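Local coordinates for protein taurocyamine kinase (Schistosoma mansoni, PDB 4WOD) that reversibly transfers phosphate between ATP and taurocyamine as a phosphagen kinase with two tandem repeats, using magnesium as cofactor, at residues 131-136 with 263-268; 47-52 with 63-68; 125-130 with 255-260; 38-43 with 70-75; 269-274 with 324-329. The protein carries 4 engineered substitutions. All blocks are in the same frame, centred on the assembly; numbering follows the deposited sequence.

Contact 1: 131-136 with 263-268. With ARG (arginine), chain B.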
# COMPACT_ATOMS: atom_id res chain seq x y z
N PHE A 131 12.07 38.67 3.51
CA PHE A 131 11.01 38.78 2.50
C PHE A 131 9.93 37.77 2.79
O PHE A 131 10.22 36.68 3.23
CB PHE A 131 11.54 38.54 1.08
CG PHE A 131 12.52 39.56 0.60
CD1 PHE A 131 12.09 40.66 -0.14
CD2 PHE A 131 13.87 39.43 0.89
CE1 PHE A 131 12.98 41.60 -0.60
CE2 PHE A 131 14.78 40.38 0.43
CZ PHE A 131 14.34 41.46 -0.31
N GLY A 132 8.68 38.13 2.51
CA GLY A 132 7.57 37.22 2.73
C GLY A 132 7.41 36.24 1.58
O GLY A 132 8.27 36.16 0.69
N PHE A 133 6.34 35.46 1.65
CA PHE A 133 5.94 34.58 0.57
C PHE A 133 4.77 35.23 -0.16
O PHE A 133 4.39 36.35 0.19
CB PHE A 133 5.55 33.19 1.11
CG PHE A 133 6.71 32.40 1.67
CD1 PHE A 133 7.96 32.44 1.06
CD2 PHE A 133 6.55 31.62 2.82
CE1 PHE A 133 9.03 31.70 1.58
CE2 PHE A 133 7.60 30.89 3.35
CZ PHE A 133 8.85 30.91 2.74
N GLY A 134 4.20 34.53 -1.14
CA GLY A 134 3.04 34.99 -1.90
C GLY A 134 2.06 35.93 -1.20
O GLY A 134 1.81 37.03 -1.71
N PRO A 135 1.50 35.50 -0.05
CA PRO A 135 0.47 36.28 0.66
C PRO A 135 0.96 37.57 1.31
O PRO A 135 0.13 38.41 1.63
CB PRO A 135 -0.01 35.30 1.74
CG PRO A 135 0.29 33.94 1.19
CD PRO A 135 1.61 34.14 0.50
N THR A 136 2.26 37.73 1.51
CA THR A 136 2.74 38.87 2.27
C THR A 136 3.68 39.78 1.48
O THR A 136 4.04 40.86 1.95
CB THR A 136 3.46 38.43 3.59
OG1 THR A 136 4.37 37.36 3.31
CG2 THR A 136 2.45 37.99 4.66
N GLY A 263 15.43 23.29 9.88
CA GLY A 263 16.38 23.48 8.80
C GLY A 263 16.02 24.67 7.91
O GLY A 263 15.66 25.73 8.42
N PHE A 264 16.16 24.51 6.59
CA PHE A 264 15.83 25.58 5.64
C PHE A 264 14.32 25.74 5.52
O PHE A 264 13.58 24.79 5.22
CB PHE A 264 16.44 25.32 4.27
CG PHE A 264 17.93 25.45 4.23
CD1 PHE A 264 18.52 26.71 4.29
CD2 PHE A 264 18.73 24.33 4.15
CE1 PHE A 264 19.90 26.85 4.25
CE2 PHE A 264 20.12 24.45 4.10
CZ PHE A 264 20.70 25.71 4.14
N ILE A 265 13.86 26.95 5.77
CA ILE A 265 12.44 27.27 5.63
C ILE A 265 12.02 27.24 4.16
O ILE A 265 12.75 27.71 3.28
CB ILE A 265 12.13 28.66 6.23
CG1 ILE A 265 12.60 28.75 7.69
CG2 ILE A 265 10.64 29.02 6.08
CD1 ILE A 265 12.10 27.64 8.59
N THR A 266 10.85 26.67 3.91
CA THR A 266 10.26 26.67 2.57
C THR A 266 8.80 27.05 2.66
O THR A 266 8.24 27.01 3.75
CB THR A 266 10.39 25.30 1.88
OG1 THR A 266 9.95 24.27 2.79
CG2 THR A 266 11.86 25.07 1.48
N PHE A 267 8.21 27.40 1.53
CA PHE A 267 6.78 27.78 1.46
C PHE A 267 5.86 26.62 1.85
O PHE A 267 4.88 26.79 2.58
CB PHE A 267 6.45 28.29 0.05
CG PHE A 267 5.01 28.70 -0.16
CD1 PHE A 267 4.48 29.80 0.49
CD2 PHE A 267 4.21 28.01 -1.06
CE1 PHE A 267 3.15 30.19 0.26
CE2 PHE A 267 2.90 28.40 -1.29
CZ PHE A 267 2.37 29.48 -0.62
N CYS A 268 6.19 25.43 1.36
CA CYS A 268 5.41 24.25 1.72
C CYS A 268 6.18 23.44 2.74
O CYS A 268 7.39 23.24 2.59
CB CYS A 268 5.10 23.40 0.49
SG CYS A 268 4.21 21.88 0.84
N ARG B . 2.11 17.30 0.32
CA ARG B . 1.66 18.56 -0.21
C ARG B . 0.17 18.82 -0.23
O ARG B . -0.61 17.96 -0.70
CB ARG B . 2.27 18.82 -1.54
CG ARG B . 3.65 19.37 -1.43
CD ARG B . 3.58 20.77 -1.92
NE ARG B . 4.87 21.38 -1.87
CZ ARG B . 5.39 22.03 -2.87
NH1 ARG B . 6.57 22.57 -2.76
NH2 ARG B . 4.73 22.12 -3.99
OXT ARG B . -0.07 19.92 0.29

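Contact 2: 47-52 with 63-68. With ARG (arginine), chain B.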
# COMPACT_ATOMS: atom_id res chain seq x y z
N ALA A 47 -5.04 32.26 8.62
CA ALA A 47 -6.02 32.17 7.52
C ALA A 47 -5.31 32.14 6.16
O ALA A 47 -5.66 31.34 5.29
CB ALA A 47 -7.01 33.33 7.58
N GLN A 48 -4.31 33.00 5.98
CA GLN A 48 -3.59 33.01 4.71
C GLN A 48 -2.86 31.69 4.48
O GLN A 48 -2.78 31.23 3.33
CB GLN A 48 -2.60 34.17 4.65
CG GLN A 48 -3.26 35.51 4.49
CD GLN A 48 -2.26 36.63 4.59
OE1 GLN A 48 -1.29 36.54 5.35
NE2 GLN A 48 -2.47 37.68 3.81
N CYS A 49 -2.34 31.10 5.56
CA CYS A 49 -1.66 29.80 5.47
C CYS A 49 -2.58 28.64 5.05
O CYS A 49 -2.16 27.77 4.30
CB CYS A 49 -1.01 29.42 6.81
SG CYS A 49 0.25 30.53 7.45
N VAL A 50 -3.80 28.62 5.57
CA VAL A 50 -4.71 27.48 5.38
C VAL A 50 -5.76 27.68 4.29
O VAL A 50 -6.53 26.77 3.97
CB VAL A 50 -5.46 27.12 6.70
CG1 VAL A 50 -4.47 26.69 7.78
CG2 VAL A 50 -6.32 28.30 7.18
N ASN A 51 -5.78 28.88 3.73
CA ASN A 51 -6.75 29.25 2.72
C ASN A 51 -6.86 28.24 1.59
O ASN A 51 -7.96 27.83 1.22
CB ASN A 51 -6.40 30.62 2.15
CG ASN A 51 -7.49 31.18 1.28
OD1 ASN A 51 -8.56 31.55 1.77
ND2 ASN A 51 -7.25 31.24 -0.01
N THR A 52 -5.72 27.80 1.06
CA THR A 52 -5.75 26.89 -0.09
C THR A 52 -6.41 25.54 0.28
O THR A 52 -7.00 24.87 -0.57
CB THR A 52 -4.32 26.64 -0.66
OG1 THR A 52 -4.40 26.18 -2.01
CG2 THR A 52 -3.56 25.62 0.20
N ARG A 63 0.09 26.01 3.63
CA ARG A 63 1.32 26.64 3.18
C ARG A 63 1.70 27.66 4.22
O ARG A 63 1.19 27.63 5.34
CB ARG A 63 1.15 27.24 1.77
CG ARG A 63 0.74 26.19 0.69
CD ARG A 63 1.88 25.16 0.40
NE ARG A 63 1.58 24.23 -0.71
CZ ARG A 63 0.89 23.10 -0.59
NH1 ARG A 63 0.39 22.72 0.58
NH2 ARG A 63 0.70 22.33 -1.67
N SER A 64 2.60 28.58 3.90
CA SER A 64 2.99 29.57 4.89
C SER A 64 2.92 30.96 4.29
O SER A 64 3.42 31.20 3.19
CB SER A 64 4.40 29.28 5.44
OG SER A 64 5.31 28.99 4.40
N CYS A 65 2.28 31.86 5.02
CA CYS A 65 2.14 33.26 4.62
C CYS A 65 3.50 33.95 4.47
O CYS A 65 3.66 34.84 3.65
CB CYS A 65 1.27 34.00 5.64
SG CYS A 65 1.80 33.93 7.38
N ASP A 66 4.46 33.53 5.29
CA ASP A 66 5.84 34.01 5.21
C ASP A 66 6.67 33.10 6.11
O ASP A 66 6.12 32.23 6.78
CB ASP A 66 5.97 35.47 5.66
CG ASP A 66 5.45 35.70 7.07
OD1 ASP A 66 6.12 35.29 8.04
OD2 ASP A 66 4.37 36.31 7.21
N LEU A 67 7.98 33.34 6.16
CA LEU A 67 8.89 32.41 6.84
C LEU A 67 8.69 32.37 8.35
O LEU A 67 9.08 31.40 9.00
CB LEU A 67 10.35 32.78 6.50
CG LEU A 67 10.84 34.17 6.94
CD1 LEU A 67 11.51 34.11 8.30
CD2 LEU A 67 11.81 34.76 5.92
N ASN A 68 8.08 33.41 8.91
CA ASN A 68 7.83 33.48 10.34
C ASN A 68 6.58 32.75 10.76
O ASN A 68 6.25 32.74 11.97
CB ASN A 68 7.72 34.92 10.80
CG ASN A 68 8.98 35.70 10.59
OD1 ASN A 68 9.04 36.58 9.73
ND2 ASN A 68 10.00 35.39 11.39
N ARG B . 2.11 17.30 0.32
CA ARG B . 1.66 18.56 -0.21
C ARG B . 0.17 18.82 -0.23
O ARG B . -0.61 17.96 -0.70
CB ARG B . 2.27 18.82 -1.54
CG ARG B . 3.65 19.37 -1.43
CD ARG B . 3.58 20.77 -1.92
NE ARG B . 4.87 21.38 -1.87
CZ ARG B . 5.39 22.03 -2.87
NH1 ARG B . 6.57 22.57 -2.76
NH2 ARG B . 4.73 22.12 -3.99
OXT ARG B . -0.07 19.92 0.29

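Contact 3: 125-130 with 255-260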
# COMPACT_ATOMS: atom_id res chain seq x y z
N GLY A 125 15.68 24.18 -2.58
CA GLY A 125 15.00 25.46 -2.51
C GLY A 125 15.58 26.28 -1.37
O GLY A 125 16.20 25.73 -0.45
N ARG A 126 15.40 27.61 -1.44
CA ARG A 126 15.80 28.49 -0.35
C ARG A 126 14.84 29.66 -0.20
O ARG A 126 14.26 30.14 -1.18
CB ARG A 126 17.21 29.06 -0.58
CG ARG A 126 18.34 28.02 -0.57
CD ARG A 126 18.55 27.44 0.82
NE ARG A 126 19.79 26.67 0.93
CZ ARG A 126 19.86 25.35 0.85
NH1 ARG A 126 18.75 24.64 0.63
NH2 ARG A 126 21.04 24.73 0.97
N THR A 127 14.70 30.10 1.04
CA THR A 127 14.00 31.31 1.39
C THR A 127 15.02 32.38 1.70
O THR A 127 15.93 32.15 2.50
CB THR A 127 13.13 31.12 2.63
OG1 THR A 127 12.15 30.11 2.38
CG2 THR A 127 12.47 32.45 3.04
N VAL A 128 14.90 33.55 1.08
CA VAL A 128 15.78 34.67 1.41
C VAL A 128 15.23 35.44 2.63
O VAL A 128 14.06 35.85 2.63
CB VAL A 128 15.96 35.62 0.18
CG1 VAL A 128 16.76 36.86 0.57
CG2 VAL A 128 16.63 34.89 -1.00
N GLU A 129 16.04 35.60 3.67
CA GLU A 129 15.63 36.38 4.85
C GLU A 129 15.15 37.78 4.51
O GLU A 129 15.70 38.43 3.63
CB GLU A 129 16.78 36.50 5.85
CG GLU A 129 17.08 35.24 6.61
CD GLU A 129 18.23 35.43 7.58
OE1 GLU A 129 19.07 36.34 7.35
OE2 GLU A 129 18.28 34.67 8.57
N GLY A 130 14.13 38.23 5.23
CA GLY A 130 13.66 39.59 5.13
C GLY A 130 12.50 39.76 4.16
O GLY A 130 12.01 40.87 3.98
N LYS A 255 21.43 35.70 2.18
CA LYS A 255 21.16 35.17 3.49
C LYS A 255 19.92 34.30 3.39
O LYS A 255 18.83 34.80 3.10
CB LYS A 255 20.91 36.29 4.51
CG LYS A 255 21.99 37.36 4.58
CD LYS A 255 21.54 38.51 5.49
CE LYS A 255 22.69 39.46 5.84
NZ LYS A 255 23.76 38.79 6.63
N PHE A 256 20.08 32.99 3.63
CA PHE A 256 18.94 32.08 3.57
C PHE A 256 18.41 31.78 4.96
O PHE A 256 19.17 31.66 5.93
CB PHE A 256 19.32 30.77 2.87
CG PHE A 256 19.81 30.95 1.46
CD1 PHE A 256 19.12 31.75 0.55
CD2 PHE A 256 20.95 30.29 1.03
CE1 PHE A 256 19.56 31.90 -0.75
CE2 PHE A 256 21.39 30.43 -0.27
CZ PHE A 256 20.70 31.24 -1.16
N ALA A 257 17.09 31.66 5.06
CA ALA A 257 16.42 31.39 6.33
C ALA A 257 16.59 29.94 6.77
O ALA A 257 16.21 29.03 6.03
CB ALA A 257 14.93 31.74 6.23
N PHE A 258 17.16 29.75 7.95
CA PHE A 258 17.41 28.42 8.50
C PHE A 258 17.27 28.46 10.01
O PHE A 258 17.76 29.38 10.64
CB PHE A 258 18.82 27.94 8.08
CG PHE A 258 19.22 26.57 8.62
CD1 PHE A 258 19.30 25.47 7.77
CD2 PHE A 258 19.59 26.41 9.95
CE1 PHE A 258 19.70 24.21 8.26
CE2 PHE A 258 19.97 25.15 10.45
CZ PHE A 258 20.03 24.06 9.60
N ASN A 259 16.62 27.47 10.62
CA ASN A 259 16.76 27.32 12.07
C ASN A 259 16.95 25.85 12.45
O ASN A 259 16.64 24.94 11.66
CB ASN A 259 15.57 27.97 12.83
CG ASN A 259 14.26 27.16 12.76
OD1 ASN A 259 14.24 25.95 12.92
ND2 ASN A 259 13.14 27.88 12.59
N ASP A 260 17.46 25.63 13.65
CA ASP A 260 17.96 24.32 14.02
C ASP A 260 16.86 23.32 14.33
O ASP A 260 17.15 22.18 14.66
CB ASP A 260 18.92 24.44 15.22
CG ASP A 260 20.15 25.28 14.91
OD1 ASP A 260 21.10 24.74 14.30
OD2 ASP A 260 20.15 26.49 15.26
O HOH W 1 15.53 28.52 3.39
O HOH W 2 18.12 32.09 9.38

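Contact 4: 38-43 with 70-75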
# COMPACT_ATOMS: atom_id res chain seq x y z
N THR A 38 -3.77 36.80 15.52
CA THR A 38 -2.32 36.91 15.52
C THR A 38 -1.73 37.16 14.12
O THR A 38 -2.15 36.54 13.13
CB THR A 38 -1.70 35.64 16.13
OG1 THR A 38 -2.31 35.41 17.41
CG2 THR A 38 -0.19 35.79 16.31
N LYS A 39 -0.76 38.07 14.06
CA LYS A 39 -0.02 38.36 12.82
C LYS A 39 1.47 38.01 12.96
O LYS A 39 2.07 38.23 14.01
CB LYS A 39 -0.14 39.85 12.43
CG LYS A 39 -1.51 40.48 12.63
CD LYS A 39 -2.51 39.88 11.70
CE LYS A 39 -3.75 40.77 11.55
NZ LYS A 39 -4.48 41.00 12.83
N THR A 40 2.08 37.50 11.89
CA THR A 40 3.52 37.29 11.90
C THR A 40 4.25 38.63 11.90
O THR A 40 3.63 39.69 11.80
CB THR A 40 4.00 36.49 10.68
OG1 THR A 40 3.91 37.31 9.51
CG2 THR A 40 3.15 35.22 10.50
N SER A 41 5.58 38.59 11.93
CA SER A 41 6.32 39.84 11.88
C SER A 41 6.25 40.48 10.49
O SER A 41 6.56 41.66 10.34
CB SER A 41 7.78 39.59 12.29
OG SER A 41 8.31 38.53 11.51
N LEU A 42 5.85 39.71 9.48
CA LEU A 42 5.68 40.26 8.15
C LEU A 42 4.21 40.53 7.88
O LEU A 42 3.83 40.86 6.75
CB LEU A 42 6.26 39.32 7.08
CG LEU A 42 7.79 39.19 7.12
CD1 LEU A 42 8.29 38.21 6.08
CD2 LEU A 42 8.44 40.54 6.93
N GLY A 43 3.38 40.36 8.91
CA GLY A 43 1.98 40.74 8.87
C GLY A 43 1.03 39.67 8.37
O GLY A 43 -0.15 39.95 8.15
N TYR A 70 6.00 29.64 10.76
CA TYR A 70 6.29 28.42 11.49
C TYR A 70 6.48 28.72 12.97
O TYR A 70 6.01 27.97 13.82
CB TYR A 70 7.51 27.71 10.89
CG TYR A 70 7.25 27.22 9.48
CD1 TYR A 70 6.46 26.09 9.26
CD2 TYR A 70 7.75 27.88 8.37
CE1 TYR A 70 6.20 25.64 8.00
CE2 TYR A 70 7.50 27.42 7.09
CZ TYR A 70 6.72 26.30 6.91
OH TYR A 70 6.45 25.83 5.65
N GLU A 71 7.13 29.84 13.28
CA GLU A 71 7.27 30.26 14.67
C GLU A 71 5.98 30.86 15.25
O GLU A 71 5.57 30.50 16.36
CB GLU A 71 8.41 31.26 14.80
CG GLU A 71 8.61 31.81 16.20
CD GLU A 71 8.79 30.73 17.27
OE1 GLU A 71 8.37 30.97 18.42
OE2 GLU A 71 9.36 29.65 16.97
N THR A 72 5.33 31.73 14.48
CA THR A 72 4.18 32.51 14.99
C THR A 72 2.99 31.61 15.28
O THR A 72 2.31 31.77 16.30
CB THR A 72 3.78 33.61 13.99
OG1 THR A 72 4.93 34.39 13.67
CG2 THR A 72 2.66 34.53 14.58
N PHE A 73 2.73 30.65 14.40
CA PHE A 73 1.66 29.68 14.65
C PHE A 73 2.21 28.29 14.95
O PHE A 73 1.73 27.27 14.45
CB PHE A 73 0.69 29.66 13.46
CG PHE A 73 0.35 31.04 12.95
CD1 PHE A 73 -0.45 31.90 13.71
CD2 PHE A 73 0.81 31.48 11.72
CE1 PHE A 73 -0.78 33.16 13.25
CE2 PHE A 73 0.49 32.75 11.24
CZ PHE A 73 -0.32 33.60 12.01
N ARG A 74 3.21 28.25 15.83
CA ARG A 74 3.95 27.01 16.10
C ARG A 74 3.14 25.80 16.58
O ARG A 74 3.44 24.68 16.21
CB ARG A 74 5.03 27.28 17.13
CG ARG A 74 5.91 26.07 17.32
CD ARG A 74 7.35 26.44 17.47
NE ARG A 74 8.07 25.35 18.10
CZ ARG A 74 9.19 25.52 18.79
NH1 ARG A 74 9.69 26.74 18.92
NH2 ARG A 74 9.78 24.48 19.35
N ASP A 75 2.12 26.01 17.42
CA ASP A 75 1.35 24.88 17.95
C ASP A 75 0.69 24.11 16.81
O ASP A 75 0.51 22.89 16.89
CB ASP A 75 0.26 25.34 18.93
CG ASP A 75 0.81 26.02 20.17
OD1 ASP A 75 2.03 25.94 20.44
OD2 ASP A 75 -0.01 26.62 20.89

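Contact 5: 269-274 with 324-329. With ARG (arginine), chain B.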
# COMPACT_ATOMS: atom_id res chain seq x y z
N PRO A 269 5.49 22.98 3.81
CA PRO A 269 6.13 22.20 4.87
C PRO A 269 6.76 20.89 4.42
O PRO A 269 7.63 20.40 5.14
CB PRO A 269 4.98 21.91 5.85
CG PRO A 269 4.03 23.06 5.65
CD PRO A 269 4.10 23.35 4.15
N SER A 270 6.35 20.34 3.28
CA SER A 270 6.90 19.06 2.83
C SER A 270 8.38 19.13 2.46
O SER A 270 9.09 18.12 2.51
CB SER A 270 6.10 18.52 1.64
OG SER A 270 6.23 19.35 0.51
N ASN A 271 8.84 20.32 2.10
CA ASN A 271 10.22 20.54 1.64
C ASN A 271 11.15 21.22 2.64
O ASN A 271 12.13 21.83 2.24
CB ASN A 271 10.22 21.36 0.36
CG ASN A 271 9.77 20.55 -0.84
OD1 ASN A 271 10.23 19.43 -1.05
ND2 ASN A 271 8.86 21.11 -1.62
N LEU A 272 10.83 21.14 3.93
CA LEU A 272 11.69 21.69 4.99
C LEU A 272 12.93 20.83 5.20
O LEU A 272 13.03 19.71 4.66
CB LEU A 272 10.91 21.79 6.30
CG LEU A 272 9.74 22.78 6.30
CD1 LEU A 272 8.86 22.57 7.55
CD2 LEU A 272 10.22 24.26 6.21
N GLY A 273 13.86 21.35 6.00
CA GLY A 273 15.05 20.60 6.36
C GLY A 273 16.16 20.77 5.35
O GLY A 273 16.77 21.85 5.28
N THR A 274 16.43 19.72 4.57
CA THR A 274 17.40 19.82 3.48
C THR A 274 16.83 20.50 2.26
O THR A 274 17.58 21.04 1.46
CB THR A 274 17.92 18.43 3.02
OG1 THR A 274 16.83 17.64 2.49
CG2 THR A 274 18.59 17.70 4.17
N LYS A 324 12.98 9.67 0.13
CA LYS A 324 11.71 10.01 0.79
C LYS A 324 11.91 11.04 1.90
O LYS A 324 10.96 11.68 2.32
CB LYS A 324 11.04 8.76 1.36
CG LYS A 324 11.75 8.15 2.58
CD LYS A 324 11.04 6.89 3.09
CE LYS A 324 11.72 6.34 4.35
NZ LYS A 324 11.14 5.02 4.78
N ARG A 325 13.14 11.21 2.37
CA ARG A 325 13.36 12.08 3.52
C ARG A 325 13.84 13.46 3.14
O ARG A 325 14.58 13.62 2.19
CB ARG A 325 14.35 11.44 4.50
CG ARG A 325 13.78 10.28 5.27
CD ARG A 325 14.77 9.77 6.31
NE ARG A 325 14.49 8.40 6.75
CZ ARG A 325 13.48 8.07 7.55
NH1 ARG A 325 12.64 9.01 7.99
NH2 ARG A 325 13.30 6.80 7.92
N ARG A 326 13.40 14.46 3.90
CA ARG A 326 13.88 15.84 3.73
C ARG A 326 14.40 16.42 5.04
O ARG A 326 15.35 17.20 5.06
CB ARG A 326 12.76 16.76 3.22
CG ARG A 326 12.06 16.32 1.95
CD ARG A 326 12.80 16.75 0.69
NE ARG A 326 12.03 16.39 -0.49
CZ ARG A 326 11.89 15.16 -0.96
NH1 ARG A 326 12.49 14.12 -0.35
NH2 ARG A 326 11.14 14.95 -2.03
N LEU A 327 13.73 16.07 6.13
CA LEU A 327 13.96 16.71 7.41
C LEU A 327 14.60 15.75 8.41
O LEU A 327 14.21 14.59 8.51
CB LEU A 327 12.63 17.24 7.96
CG LEU A 327 12.66 17.98 9.30
CD1 LEU A 327 13.31 19.35 9.14
CD2 LEU A 327 11.26 18.12 9.86
N GLY A 328 15.60 16.25 9.14
CA GLY A 328 16.23 15.45 10.17
C GLY A 328 17.47 14.69 9.76
O GLY A 328 17.91 13.79 10.47
N LEU A 329 18.02 15.03 8.59
CA LEU A 329 19.28 14.46 8.11
C LEU A 329 20.00 15.52 7.29
O LEU A 329 19.42 16.54 6.94
CB LEU A 329 19.09 13.18 7.26
CG LEU A 329 17.99 13.02 6.20
CD1 LEU A 329 17.85 14.18 5.23
CD2 LEU A 329 18.23 11.75 5.39
N ARG B . 2.11 17.30 0.32
CA ARG B . 1.66 18.56 -0.21
C ARG B . 0.17 18.82 -0.23
O ARG B . -0.61 17.96 -0.70
CB ARG B . 2.27 18.82 -1.54
CG ARG B . 3.65 19.37 -1.43
CD ARG B . 3.58 20.77 -1.92
NE ARG B . 4.87 21.38 -1.87
CZ ARG B . 5.39 22.03 -2.87
NH1 ARG B . 6.57 22.57 -2.76
NH2 ARG B . 4.73 22.12 -3.99
OXT ARG B . -0.07 19.92 0.29

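Contact 1: 131-136 with 263-268
In the phosphagen kinase C-terminal region of the first repeat, the loop leading to Cys-268, the predicted active-site cysteine, is packed through Phe-267 against Phe-133. The pair is an offset edge-to-face stack: the edge of Phe-267 approaches the face of Phe-133 with centroids 5.5 Å apart and planes at 83°. Phe-267 CD1 is the touching atom, 3.6 Å from Phe-133 CD2 and as near to its CB and CG. CG of Phe-267 is anti to the backbone N (chi1 180°), and the two side chains slide past each other in opposite directions. Separately, Phe-267 CA lies over the Phe-133 face, 4.1 Å from the centroid, a CH-pi contact. Phenylalanine suits both places, each ring offering a face or edge to a buried apolar surface. Ile-265 CG2 closes on the rim of the Phe-133 ring at CZ (4.2 Å), and Pro-135 CD touches Phe-267 CE1. Within 131-136, Thr-136 N donates to Phe-133 O at 2.9 Å; within 263-268, Thr-266 OG1 donates to Cys-268 O. Outside, His-224 stacks edge-to-face on Phe-133, Asp-223 receives the Phe-267 N-H, and Gln-48 of helix 46-55 packs against Pro-135, while helix 139-154 touches Phe-131 through Leu-145 and Lys-148.

Contact 2: 47-52 with 63-68
Arg-63 meets Cys-49 of helix 46-55 through its backbone and the bound arginine through its side chain. Arg-63 NH1 donates to OXT of that ligand at 2.9 Å, NH2 adds a weak bond to the same oxygen, and CD of the ligand lies over one face of the guanidinium. Arg-63 CG lies near Thr-52 CG2; beyond it the chain bends at chi2 (-68°), turning CD. One step out, Arg-63 N donates to Cys-49 O at 2.9 Å, almost straight (173°), and Cys-65 N donates to Cys-49 SG at 3.4 Å. Cysteine suits the spot because its small, polarisable sulfur can accept a hydrogen bond and pack at once: Cys-49 SG also lies 3.7 Å from Cys-65 SG, too far for a disulfide. Next to it, Cys-65 CB rests against Gln-48 OE1 (3.6 Å), an oxygen that Thr-45 N already binds. At the far end, Asp-66 OD1 caps the turn into helix 69-72 by accepting from Asn-68 N, while its OD2 is bonded to Thr-40. The chemistry is that of a probably positive group whose backbone is held to helix 46-55 and whose guanidinium meets an anion; in taurocyamine the sulfonate would probably take the place of this carboxylate.

Contact 3: 125-130 with 255-260
Arg-126 and Phe-256 meet because the first torsion of Arg-126 sets CG anti to its carbonyl carbon (chi1 -65°), over the centre of the Phe-256 ring, and the second bends the chain (chi2 -69°) to carry CD across the same face. Arg-126 CG is 3.7 Å from the ring centroid, a CH-pi contact. The guanidinium plane is turned 82° to the ring, and Phe-256 CD2 lies at its edge. A long, largely aliphatic arginine stem suits such a broad face. The backbones form a single antiparallel bridge at Val-128 and Phe-256, a non-hydrogen-bonded pair flanked by Ala-257 N to Thr-127 O at 2.9 Å and Glu-129 N to Lys-255 O at 3.0 Å. Phe-256 CA also approaches Thr-127 O at 3.2 Å. One water continues the ladder, accepting from Thr-127 N and donating to Ala-257 O at 2.8 Å; another joins Glu-129 OE2, 2.7 Å away, to Phe-258 N. Glu-129 OE1 lies against the aliphatic CB of Lys-255 on the solvent side, where both residues are exposed. Arg-126 also forms a cation-pi pair with Phe-264. Ile-247 and Ser-251 of helix 236-251 touch Phe-256, strand 225-232 adds Ile-225, and helix 139-154 packs on Val-128.

Contact 4: 38-43 with 70-75
The ring of Phe-73 receives Thr-38 and Thr-40 from the facing loop: Thr-38 O sits at its edge, in the ring plane, 3.6 Å from Phe-73 CZ, and Thr-40 CG2 comes in obliquely at Phe-73 CE2 (3.7 Å). Over one face, toward the rim, lies CG2 of its own neighbour Thr-72. The site is a helix-to-helix junction in the N-terminal domain of the phosphagen kinase fold, where Phe-73 leaves helix 69-72 and stands as N-cap of helix 74-84. Its ring is large enough to reach the loop from that break, and Tyr-35 stacks edge-to-face on it. The loop in turn closes a type I turn from Thr-40 to Gly-43, whose last residue has the positive phi that glycine tolerates. Thr-40 is also the head of an ST turn: its OG1, held between backbone N and carbonyl carbon (chi1 71°), accepts from Leu-42 N at 3.1 Å. Threonine thus serves twice, its hydroxyl fixing the turn and its methyl packing on the Phe-73 ring. Thr-72 also divides its branches: OG1 bonds to Asn-68 O, four residues back, and the methyl carbon packs across the contact, where Thr-72 CG2 meets Thr-38 CG2 at 3.6 Å.

Contact 5: 269-274 with 324-329
Gly-273 and Leu-327 bring the two loop backbones to a CA-CA distance of 4.2 Å, and beside them Thr-274 N donates to Arg-326 O at 2.8 Å, nearly straight. Gly-273 has phi 87° and psi -108°, and with the Arg-326 carbonyl and Leu-327 CA so near, glycine, which has no CB, suits this place. Thr-274 OG1, set between its backbone N and carbonyl carbon, donates to Arg-326 O as well (3.0 Å), in the carbonyl plane on a lone pair, whereas the N-H comes in tilted by 28°; one threonine thus grips a single buried oxygen twice. Its methyl CG2 packs on Leu-329 CD1 at 3.7 Å. Leu-327 CD1 lies against Gly-273 CA (3.5 Å). Arg-326 CB lies 3.3 Å from Leu-272 O, its CG approaches Ser-270 O, and its guanidinium runs beside the Asn-271 amide, nearly coplanar with it. Asn-271 OD1 is bonded to Arg-123, and Arg-326 NH1 to Asn-323 O. At the pocket end, Ser-270 OG receives a weak bond from NE of the bound arginine (3.4 Å). Helix 74-84 lines the apolar side, its Ile-81 touching both Leu-272 and Leu-327, and strand 302-306 meets Arg-326 through Arg-305.

How the contacts relate
Three of the contacts border the arginine pocket: contact 2 supplies Arg-63 at the ligand's carboxylate, contact 1 leads to Cys-268, and contact 5 brings Ser-270 and Asn-271. Contact 1 is the hub. Its centre is about 8 Å from that of contact 2, and Phe-267 O is 2.9 Å from Ser-64 OG, a link between the N-terminal and C-terminal family regions. Contact 3 joins it through Ile-265 O and Thr-127 OG1 (2.6 Å), and contact 5 through Phe-264 N and Gly-273 O (3.0 Å). Contact 4 adjoins contact 2, their centres about 9 Å apart, and sends Tyr-70 OH to Thr-266 O. Contacts 4 and 5 are the most widely separated, their centres about 21 Å apart.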